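Thymidylate synthase (Enterobacteria phage T4, PDB 1TIS) catalyses the reductive methylation of dUMP to dTMP, with 5,10-methylenetetrahydrofolate as one-carbon donor and reductant, working as a homodimer in dTTP biosynthesis. Local coordinates at residues T85-N90 against P107-Q112; P155-Y160 against A189-L194; M201-P206 against K248-S253. One frame throughout, in Å; residues are numbered along the deposited sequence.

Contacts 1 and 2 are buried and aromatic, whereas contact 3 lies on the periphery, its centre about 21 Å from the centre of the chain, and is only partly buried. Contact 2 sits close to that centre and packs helix 184-202 on strand 157-164; the end of the same helix supplies M201 to contact 3. Contacts 1 and 2 meet directly: the Y109 OH lies 3.2 Å from the backbone N of C156, probably hydrogen-bonded to it. Rings and aliphatic tips do the touching in the first two contacts, near the presumed nucleophile, while contact 3 joins a small apolar touch to a polar, solvent-facing overlap of an amide with a guanidinium.

Contact 1 of 3, residues T85-N90 against P107-Q112; sequences TVWDEN and PIYGKQ
W87 reaches across from a type I turn (T85 to D88) at the start of helix 88-95 to meet I108 and Y109, beside the start of the 109-114 helical segment. CA of W87 and CA of I108 stay 11.1 Å apart, and the indole bridges that gap. From CB, which points at the other segment, CG is set anti to the carbonyl carbon (chi1 -79°), carrying the indole toward I108 and Y109. NE1, on the pyrrole side, donates a hydrogen bond to E58 of helix 53-64, while the benzo end makes the contact. There CZ2 lies 3.7 Å from CE1 of Y109. CH2, the far corner, is 3.5 Å from the same Y109 CE1 and also touches the I108 methyl CG2 at 4.0 Å. The rings touch at their edges, planes 79° apart, neither lying over the other's face. The Y109 ring stacks on F62, and W61 meets W87 edge-to-face. Q112 NE2 donates to P107 O (3.1 Å), on a lone pair in the carbonyl plane, and also to E147 OE1, linking the residue before I108 to the following helical turn. The chemistry is thus van der Waals contact between carbon edges, with the polar ends directed elsewhere: the indole N-H to E58 and the Y109 hydroxyl probably to C156, consistent with Y109 helping to position the loop of the presumed nucleophile.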
loop_
_atom_site.group_PDB
_atom_site.type_symbol
_atom_site.label_atom_id
_atom_site.label_comp_id
_atom_site.label_asym_id
_atom_site.label_seq_id
_atom_site.Cartn_x
_atom_site.Cartn_y
_atom_site.Cartn_z
ATOM N N THR A 85 -17.842 -20.786 10.793
ATOM C CA THR A 85 -16.591 -20.197 10.407
ATOM C C THR A 85 -16.870 -18.816 9.814
ATOM O O THR A 85 -17.918 -18.522 9.235
ATOM C CB THR A 85 -15.873 -21.144 9.404
ATOM O OG1 THR A 85 -14.508 -21.036 9.784
ATOM C CG2 THR A 85 -16.006 -20.804 7.930
ATOM N N VAL A 86 -15.840 -18.004 10.029
ATOM C CA VAL A 86 -15.700 -16.607 9.649
ATOM C C VAL A 86 -16.179 -16.175 8.260
ATOM O O VAL A 86 -16.517 -15.004 8.081
ATOM C CB VAL A 86 -14.200 -16.211 9.834
ATOM C CG1 VAL A 86 -14.002 -15.764 11.268
ATOM C CG2 VAL A 86 -13.243 -17.386 9.510
ATOM N N TRP A 87 -16.191 -17.051 7.241
ATOM C CA TRP A 87 -16.677 -16.635 5.944
ATOM C C TRP A 87 -18.067 -17.182 5.661
ATOM O O TRP A 87 -18.668 -16.830 4.650
ATOM C CB TRP A 87 -15.707 -17.082 4.827
ATOM C CG TRP A 87 -14.452 -16.207 4.655
ATOM C CD1 TRP A 87 -13.390 -16.456 5.457
ATOM C CD2 TRP A 87 -14.205 -15.181 3.744
ATOM N NE1 TRP A 87 -12.479 -15.619 5.058
ATOM C CE2 TRP A 87 -12.907 -14.855 4.060
ATOM C CE3 TRP A 87 -14.800 -14.467 2.713
ATOM C CZ2 TRP A 87 -12.187 -13.877 3.412
ATOM C CZ3 TRP A 87 -14.091 -13.474 2.042
ATOM C CH2 TRP A 87 -12.799 -13.186 2.393
ATOM N N ASP A 88 -18.680 -17.969 6.544
ATOM C CA ASP A 88 -19.997 -18.543 6.303
ATOM C C ASP A 88 -21.116 -17.585 5.954
ATOM O O ASP A 88 -21.704 -17.655 4.867
ATOM C CB ASP A 88 -20.432 -19.337 7.506
ATOM C CG ASP A 88 -19.729 -20.667 7.629
ATOM O OD1 ASP A 88 -19.444 -21.337 6.636
ATOM O OD2 ASP A 88 -19.490 -21.041 8.757
ATOM N N GLU A 89 -21.433 -16.660 6.846
ATOM C CA GLU A 89 -22.459 -15.690 6.544
ATOM C C GLU A 89 -21.634 -14.616 5.887
ATOM O O GLU A 89 -21.202 -13.685 6.566
ATOM C CB GLU A 89 -23.125 -15.148 7.811
ATOM C CG GLU A 89 -24.491 -15.767 8.160
ATOM C CD GLU A 89 -24.482 -17.063 8.975
ATOM O OE1 GLU A 89 -23.821 -17.114 10.019
ATOM O OE2 GLU A 89 -25.150 -18.019 8.577
ATOM N N ASN A 90 -21.307 -14.868 4.610
ATOM C CA ASN A 90 -20.506 -13.990 3.716
ATOM C C ASN A 90 -20.547 -14.703 2.357
ATOM O O ASN A 90 -20.790 -14.143 1.276
ATOM C CB ASN A 90 -19.024 -13.838 4.194
ATOM C CG ASN A 90 -18.332 -12.555 3.746
ATOM O OD1 ASN A 90 -17.590 -12.551 2.778
ATOM N ND2 ASN A 90 -18.497 -11.415 4.378
ATOM N N PRO A 107 -12.456 -15.841 -6.680
ATOM C CA PRO A 107 -11.007 -15.748 -6.568
ATOM C C PRO A 107 -10.376 -14.907 -5.462
ATOM O O PRO A 107 -9.555 -13.999 -5.685
ATOM C CB PRO A 107 -10.619 -15.322 -7.971
ATOM C CG PRO A 107 -11.791 -14.628 -8.562
ATOM C CD PRO A 107 -12.899 -15.506 -8.015
ATOM N N ILE A 108 -10.717 -15.353 -4.258
ATOM C CA ILE A 108 -10.404 -14.744 -2.975
ATOM C C ILE A 108 -8.915 -14.770 -2.709
ATOM O O ILE A 108 -8.211 -15.520 -3.384
ATOM C CB ILE A 108 -11.278 -15.557 -1.955
ATOM C CG1 ILE A 108 -12.729 -15.141 -2.123
ATOM C CG2 ILE A 108 -10.955 -15.286 -0.535
ATOM C CD1 ILE A 108 -12.913 -13.600 -2.132
ATOM N N TYR A 109 -8.448 -13.935 -1.760
ATOM C CA TYR A 109 -7.059 -13.887 -1.239
ATOM C C TYR A 109 -6.224 -15.141 -1.501
ATOM O O TYR A 109 -5.308 -15.048 -2.303
ATOM C CB TYR A 109 -6.924 -13.720 0.309
ATOM C CG TYR A 109 -7.589 -12.587 1.062
ATOM C CD1 TYR A 109 -8.916 -12.702 1.322
ATOM C CD2 TYR A 109 -6.907 -11.473 1.487
ATOM C CE1 TYR A 109 -9.594 -11.716 2.005
ATOM C CE2 TYR A 109 -7.579 -10.482 2.174
ATOM C CZ TYR A 109 -8.929 -10.605 2.432
ATOM O OH TYR A 109 -9.664 -9.643 3.110
ATOM N N GLY A 110 -6.542 -16.309 -0.920
ATOM C CA GLY A 110 -5.730 -17.493 -1.091
ATOM C C GLY A 110 -5.300 -17.740 -2.527
ATOM O O GLY A 110 -4.094 -17.840 -2.797
ATOM N N LYS A 111 -6.275 -17.779 -3.445
ATOM C CA LYS A 111 -5.941 -17.904 -4.848
ATOM C C LYS A 111 -5.033 -16.738 -5.272
ATOM O O LYS A 111 -3.932 -17.046 -5.729
ATOM C CB LYS A 111 -7.243 -17.974 -5.650
ATOM C CG LYS A 111 -7.376 -17.275 -6.985
ATOM C CD LYS A 111 -6.600 -17.743 -8.168
ATOM C CE LYS A 111 -6.360 -16.449 -8.941
ATOM N NZ LYS A 111 -5.821 -16.678 -10.271
ATOM N N GLN A 112 -5.274 -15.428 -5.079
ATOM C CA GLN A 112 -4.301 -14.411 -5.496
ATOM C C GLN A 112 -2.978 -14.569 -4.768
ATOM O O GLN A 112 -2.004 -13.954 -5.196
ATOM C CB GLN A 112 -4.723 -13.010 -5.216
ATOM C CG GLN A 112 -6.126 -12.786 -5.694
ATOM C CD GLN A 112 -6.253 -12.775 -7.188
ATOM O OE1 GLN A 112 -5.285 -12.592 -7.918
ATOM N NE2 GLN A 112 -7.459 -12.949 -7.689
#

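Contact 2 of 3, residues P155-Y160 against A189-L194; sequences PCHMFY and ASYATL
Y191 projects from helix 184-202 between H157 and Y160 of strand 157-164, and the three rings form an aromatic cluster. Its hydroxyl reaches the edge of the imidazole, near the ring plane, with OH 3.2 Å from H157 CD2 and 3.5 Å from H157 CB. On the Y160 side the contact is carbon to carbon: Y191 CE1 lies 3.3 Å from both CD2 and CE2 of Y160. Both pairings are oblique; the Y191 plane stands at 87° to the imidazole and 74° to the Y160 ring. One helical turn on, L194 places its CD1 methyl 3.5 Å from the Y160 hydroxyl oxygen OH, its side chain running roughly at right angles to that of Y160. In Y160, CG sits between the backbone N and the carbonyl carbon (chi1 49°), which carries the ring alongside Y191. Further out, W173 of strand 168-179 stacks on Y191, and Q175 OE1 takes a weak hydrogen bond from H157 ND1. L194 also rests on L59 of helix 53-64. M158 and F159 point away from the helix, and F159 stacks on F159 of the second subunit, so this strand packs against the helix on one side and the dimer partner on the other. Ring and methyl packing thereby joins helix to strand, and the axes of 157-160 and 189-194 come within 12.5 Å. Because H157 directly follows C156, the nucleophile by similarity, this packing probably helps fix the backbone beside the sulfur of the presumed nucleophile.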
loop_
_atom_site.group_PDB
_atom_site.type_symbol
_atom_site.label_atom_id
_atom_site.label_comp_id
_atom_site.label_asym_id
_atom_site.label_seq_id
_atom_site.Cartn_x
_atom_site.Cartn_y
_atom_site.Cartn_z
ATOM N N PRO A 155 -10.547 -7.872 -1.313
ATOM C CA PRO A 155 -9.747 -7.998 -0.092
ATOM C C PRO A 155 -9.746 -6.708 0.686
ATOM O O PRO A 155 -9.721 -5.680 0.037
ATOM C CB PRO A 155 -8.366 -8.382 -0.573
ATOM C CG PRO A 155 -8.638 -9.036 -1.896
ATOM C CD PRO A 155 -9.695 -8.090 -2.470
ATOM N N CYS A 156 -9.858 -6.647 2.005
ATOM C CA CYS A 156 -9.654 -5.357 2.661
ATOM C C CYS A 156 -8.142 -5.275 2.861
ATOM O O CYS A 156 -7.550 -4.201 2.682
ATOM C CB CYS A 156 -10.366 -5.244 4.035
ATOM S SG CYS A 156 -12.184 -5.249 4.007
ATOM N N HIS A 157 -7.461 -6.385 3.196
ATOM C CA HIS A 157 -6.011 -6.332 3.305
ATOM C C HIS A 157 -5.458 -6.792 1.944
ATOM O O HIS A 157 -5.603 -7.961 1.543
ATOM C CB HIS A 157 -5.503 -7.226 4.468
ATOM C CG HIS A 157 -6.203 -8.531 4.843
ATOM N ND1 HIS A 157 -7.375 -8.650 5.426
ATOM C CD2 HIS A 157 -5.700 -9.811 4.692
ATOM C CE1 HIS A 157 -7.593 -9.935 5.628
ATOM N NE2 HIS A 157 -6.595 -10.633 5.189
ATOM N N MET A 158 -4.835 -5.870 1.197
ATOM C CA MET A 158 -4.465 -6.150 -0.177
ATOM C C MET A 158 -3.023 -6.186 -0.595
ATOM O O MET A 158 -2.721 -6.653 -1.687
ATOM C CB MET A 158 -5.144 -5.161 -1.060
ATOM C CG MET A 158 -4.700 -3.740 -0.771
ATOM S SD MET A 158 -5.864 -2.638 -1.613
ATOM C CE MET A 158 -7.090 -3.065 -0.415
ATOM N N PHE A 159 -2.116 -5.758 0.248
ATOM C CA PHE A 159 -0.760 -5.539 -0.166
ATOM C C PHE A 159 0.147 -5.839 0.988
ATOM O O PHE A 159 -0.376 -5.820 2.110
ATOM C CB PHE A 159 -0.732 -4.129 -0.518
ATOM C CG PHE A 159 0.052 -3.835 -1.733
ATOM C CD1 PHE A 159 -0.309 -4.440 -2.924
ATOM C CD2 PHE A 159 1.082 -2.939 -1.626
ATOM C CE1 PHE A 159 0.386 -4.140 -4.069
ATOM C CE2 PHE A 159 1.777 -2.640 -2.773
ATOM C CZ PHE A 159 1.429 -3.236 -3.979
ATOM N N TYR A 160 1.447 -6.096 0.754
ATOM C CA TYR A 160 2.464 -6.142 1.817
ATOM C C TYR A 160 3.860 -6.285 1.283
ATOM O O TYR A 160 4.086 -6.861 0.217
ATOM C CB TYR A 160 2.275 -7.258 2.880
ATOM C CG TYR A 160 2.016 -8.718 2.594
ATOM C CD1 TYR A 160 3.094 -9.548 2.358
ATOM C CD2 TYR A 160 0.732 -9.249 2.679
ATOM C CE1 TYR A 160 2.918 -10.903 2.216
ATOM C CE2 TYR A 160 0.550 -10.622 2.540
ATOM C CZ TYR A 160 1.655 -11.431 2.304
ATOM O OH TYR A 160 1.509 -12.794 2.100
ATOM N N ALA A 189 -3.026 -9.783 14.621
ATOM C CA ALA A 189 -2.656 -11.176 14.829
ATOM C C ALA A 189 -2.327 -11.877 13.495
ATOM O O ALA A 189 -1.173 -12.311 13.398
ATOM C CB ALA A 189 -3.804 -11.915 15.571
ATOM N N SER A 190 -3.173 -11.972 12.436
ATOM C CA SER A 190 -2.858 -12.661 11.187
ATOM C C SER A 190 -1.499 -12.343 10.601
ATOM O O SER A 190 -0.735 -13.293 10.386
ATOM C CB SER A 190 -3.923 -12.348 10.159
ATOM O OG SER A 190 -4.625 -13.505 9.686
ATOM N N TYR A 191 -1.079 -11.098 10.362
ATOM C CA TYR A 191 0.264 -10.916 9.839
ATOM C C TYR A 191 1.339 -11.110 10.911
ATOM O O TYR A 191 2.453 -11.500 10.560
ATOM C CB TYR A 191 0.387 -9.550 9.224
ATOM C CG TYR A 191 -0.365 -9.441 7.908
ATOM C CD1 TYR A 191 0.106 -10.034 6.749
ATOM C CD2 TYR A 191 -1.553 -8.755 7.877
ATOM C CE1 TYR A 191 -0.632 -9.947 5.571
ATOM C CE2 TYR A 191 -2.287 -8.667 6.700
ATOM C CZ TYR A 191 -1.832 -9.261 5.544
ATOM O OH TYR A 191 -2.624 -9.185 4.411
ATOM N N ALA A 192 1.106 -10.876 12.219
ATOM C CA ALA A 192 2.049 -11.185 13.304
ATOM C C ALA A 192 2.472 -12.652 13.227
ATOM O O ALA A 192 3.668 -12.985 13.313
ATOM C CB ALA A 192 1.388 -10.981 14.640
ATOM N N THR A 193 1.480 -13.551 13.047
ATOM C CA THR A 193 1.724 -14.966 12.854
ATOM C C THR A 193 2.409 -15.050 11.497
ATOM O O THR A 193 3.499 -15.635 11.510
ATOM C CB THR A 193 0.410 -15.756 12.880
ATOM O OG1 THR A 193 -0.292 -15.355 14.050
ATOM C CG2 THR A 193 0.602 -17.255 13.001
ATOM N N LEU A 194 1.977 -14.464 10.357
ATOM C CA LEU A 194 2.751 -14.546 9.097
ATOM C C LEU A 194 4.214 -14.103 9.169
ATOM O O LEU A 194 5.061 -14.702 8.491
ATOM C CB LEU A 194 2.163 -13.706 7.957
ATOM C CG LEU A 194 1.684 -14.334 6.618
ATOM C CD1 LEU A 194 2.188 -13.449 5.493
ATOM C CD2 LEU A 194 2.223 -15.730 6.384
#

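Contact 3 of 3, residues M201-P206 against K248-S253; sequences MCNLIP and KFRYLS
At the periphery of the thymidylate synthase fold, away from the annotated sites, the C-terminal end of helix 184-202 and the turn leading into strand 205-219 pack against the 3-10 turn that precedes helix 254-262. N203 is the first residue past the helix, with positive phi (51°). The backbones approach closely, CA of M201 and CA of R250 being 5.3 Å apart. On the buried side, M201 CG touches F249 CE2 at 4.5 Å, a loose apolar contact obliquely placed to the phenyl ring. M201 also touches I126 of helix 121-131 and T254 of helix 254-262, while F249 leans on K200 and V261. Q257 NE2 donates to both M201 O and F249 O, tying the helix end and the turn together through one amide. On the exposed side, N203 CG lies anti to the backbone N (chi1 -164°), and OD1 sits over one face of the R250 guanidinium, toward its rim, while ND2 lies by the CD methylene of R250, at 3.6 Å. The amide and guanidinium planes are only 20° apart. R250 CG lies over the centre of the Y251 ring, and Y251 OH approaches the opposite face of the guanidinium, 3.4 Å above its plane. N203 OD1 is 3.5 Å from R250 NE but lies above the guanidinium plane rather than along the N-H, so the pair is not a hydrogen bond.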
loop_
_atom_site.group_PDB
_atom_site.type_symbol
_atom_site.label_atom_id
_atom_site.label_comp_id
_atom_site.label_asym_id
_atom_site.label_seq_id
_atom_site.Cartn_x
_atom_site.Cartn_y
_atom_site.Cartn_z
ATOM N N MET A 201 10.975 -20.025 8.312
ATOM C CA MET A 201 11.419 -20.659 7.063
ATOM C C MET A 201 12.722 -20.021 6.694
ATOM O O MET A 201 13.697 -20.729 6.486
ATOM C CB MET A 201 10.468 -20.423 5.888
ATOM C CG MET A 201 9.158 -21.185 5.946
ATOM S SD MET A 201 7.991 -20.456 4.794
ATOM C CE MET A 201 8.318 -21.298 3.279
ATOM N N CYS A 202 12.768 -18.682 6.699
ATOM C CA CYS A 202 13.975 -17.958 6.335
ATOM C C CYS A 202 15.063 -17.949 7.430
ATOM O O CYS A 202 16.206 -17.539 7.212
ATOM C CB CYS A 202 13.516 -16.532 5.924
ATOM S SG CYS A 202 12.348 -16.528 4.547
ATOM N N ASN A 203 14.684 -18.452 8.609
ATOM C CA ASN A 203 15.483 -18.474 9.811
ATOM C C ASN A 203 16.056 -17.080 10.124
ATOM O O ASN A 203 17.243 -16.728 10.256
ATOM C CB ASN A 203 16.583 -19.537 9.664
ATOM C CG ASN A 203 17.239 -19.914 11.003
ATOM O OD1 ASN A 203 18.461 -20.054 11.060
ATOM N ND2 ASN A 203 16.545 -20.128 12.132
ATOM N N LEU A 204 15.078 -16.224 10.274
ATOM C CA LEU A 204 15.366 -14.883 10.626
ATOM C C LEU A 204 14.578 -14.690 11.910
ATOM O O LEU A 204 13.683 -15.458 12.285
ATOM C CB LEU A 204 14.914 -13.974 9.475
ATOM C CG LEU A 204 15.428 -14.132 8.017
ATOM C CD1 LEU A 204 15.347 -12.817 7.286
ATOM C CD2 LEU A 204 16.891 -14.423 7.968
ATOM N N ILE A 205 14.981 -13.647 12.616
ATOM C CA ILE A 205 14.366 -13.265 13.877
ATOM C C ILE A 205 13.212 -12.414 13.397
ATOM O O ILE A 205 13.407 -11.458 12.643
ATOM C CB ILE A 205 15.321 -12.394 14.779
ATOM C CG1 ILE A 205 16.698 -13.068 15.043
ATOM C CG2 ILE A 205 14.568 -12.089 16.059
ATOM C CD1 ILE A 205 16.768 -14.518 15.597
ATOM N N PRO A 206 11.987 -12.749 13.744
ATOM C CA PRO A 206 10.859 -11.868 13.494
ATOM C C PRO A 206 11.167 -10.466 14.047
ATOM O O PRO A 206 11.690 -10.287 15.150
ATOM C CB PRO A 206 9.719 -12.624 14.153
ATOM C CG PRO A 206 10.368 -13.584 15.136
ATOM C CD PRO A 206 11.605 -14.008 14.383
ATOM N N LYS A 248 14.189 -30.882 10.984
ATOM C CA LYS A 248 14.867 -30.547 9.722
ATOM C C LYS A 248 14.455 -29.204 9.105
ATOM O O LYS A 248 15.271 -28.499 8.499
ATOM C CB LYS A 248 14.628 -31.641 8.659
ATOM C CG LYS A 248 13.193 -32.187 8.540
ATOM C CD LYS A 248 12.934 -33.108 7.327
ATOM C CE LYS A 248 12.235 -34.474 7.617
ATOM N NZ LYS A 248 10.890 -34.463 8.201
ATOM N N PHE A 249 13.182 -28.835 9.316
ATOM C CA PHE A 249 12.470 -27.672 8.793
ATOM C C PHE A 249 13.229 -26.518 8.150
ATOM O O PHE A 249 13.060 -26.265 6.954
ATOM C CB PHE A 249 11.596 -27.100 9.913
ATOM C CG PHE A 249 10.417 -26.252 9.439
ATOM C CD1 PHE A 249 9.370 -26.835 8.756
ATOM C CD2 PHE A 249 10.396 -24.902 9.696
ATOM C CE1 PHE A 249 8.314 -26.074 8.337
ATOM C CE2 PHE A 249 9.340 -24.141 9.280
ATOM C CZ PHE A 249 8.305 -24.727 8.602
ATOM N N ARG A 250 14.136 -25.844 8.867
ATOM C CA ARG A 250 14.749 -24.620 8.368
ATOM C C ARG A 250 15.760 -24.788 7.234
ATOM O O ARG A 250 16.362 -23.840 6.715
ATOM C CB ARG A 250 15.368 -23.895 9.566
ATOM C CG ARG A 250 16.548 -24.577 10.192
ATOM C CD ARG A 250 17.086 -23.580 11.183
ATOM N NE ARG A 250 18.539 -23.532 11.301
ATOM C CZ ARG A 250 19.128 -23.391 12.503
ATOM N NH1 ARG A 250 18.445 -23.412 13.673
ATOM N NH2 ARG A 250 20.454 -23.248 12.551
ATOM N N TYR A 251 15.982 -26.034 6.847
ATOM C CA TYR A 251 16.889 -26.303 5.748
ATOM C C TYR A 251 16.065 -26.788 4.537
ATOM O O TYR A 251 16.564 -26.881 3.390
ATOM C CB TYR A 251 17.936 -27.384 6.200
ATOM C CG TYR A 251 18.595 -27.186 7.584
ATOM C CD1 TYR A 251 19.587 -26.230 7.823
ATOM C CD2 TYR A 251 18.150 -27.977 8.634
ATOM C CE1 TYR A 251 20.119 -26.054 9.102
ATOM C CE2 TYR A 251 18.681 -27.807 9.908
ATOM C CZ TYR A 251 19.661 -26.855 10.149
ATOM O OH TYR A 251 20.182 -26.758 11.431
ATOM N N LEU A 252 14.760 -27.050 4.771
ATOM C CA LEU A 252 13.966 -27.694 3.745
ATOM C C LEU A 252 13.726 -26.708 2.634
ATOM O O LEU A 252 13.740 -25.510 2.916
ATOM C CB LEU A 252 12.627 -28.193 4.310
ATOM C CG LEU A 252 12.634 -29.348 5.335
ATOM C CD1 LEU A 252 11.258 -29.988 5.535
ATOM C CD2 LEU A 252 13.529 -30.428 4.795
ATOM N N SER A 253 13.562 -27.184 1.386
ATOM C CA SER A 253 13.332 -26.289 0.262
ATOM C C SER A 253 12.030 -25.554 0.454
ATOM O O SER A 253 11.092 -26.193 0.927
ATOM C CB SER A 253 13.283 -27.078 -1.014
ATOM O OG SER A 253 12.390 -28.170 -0.961
#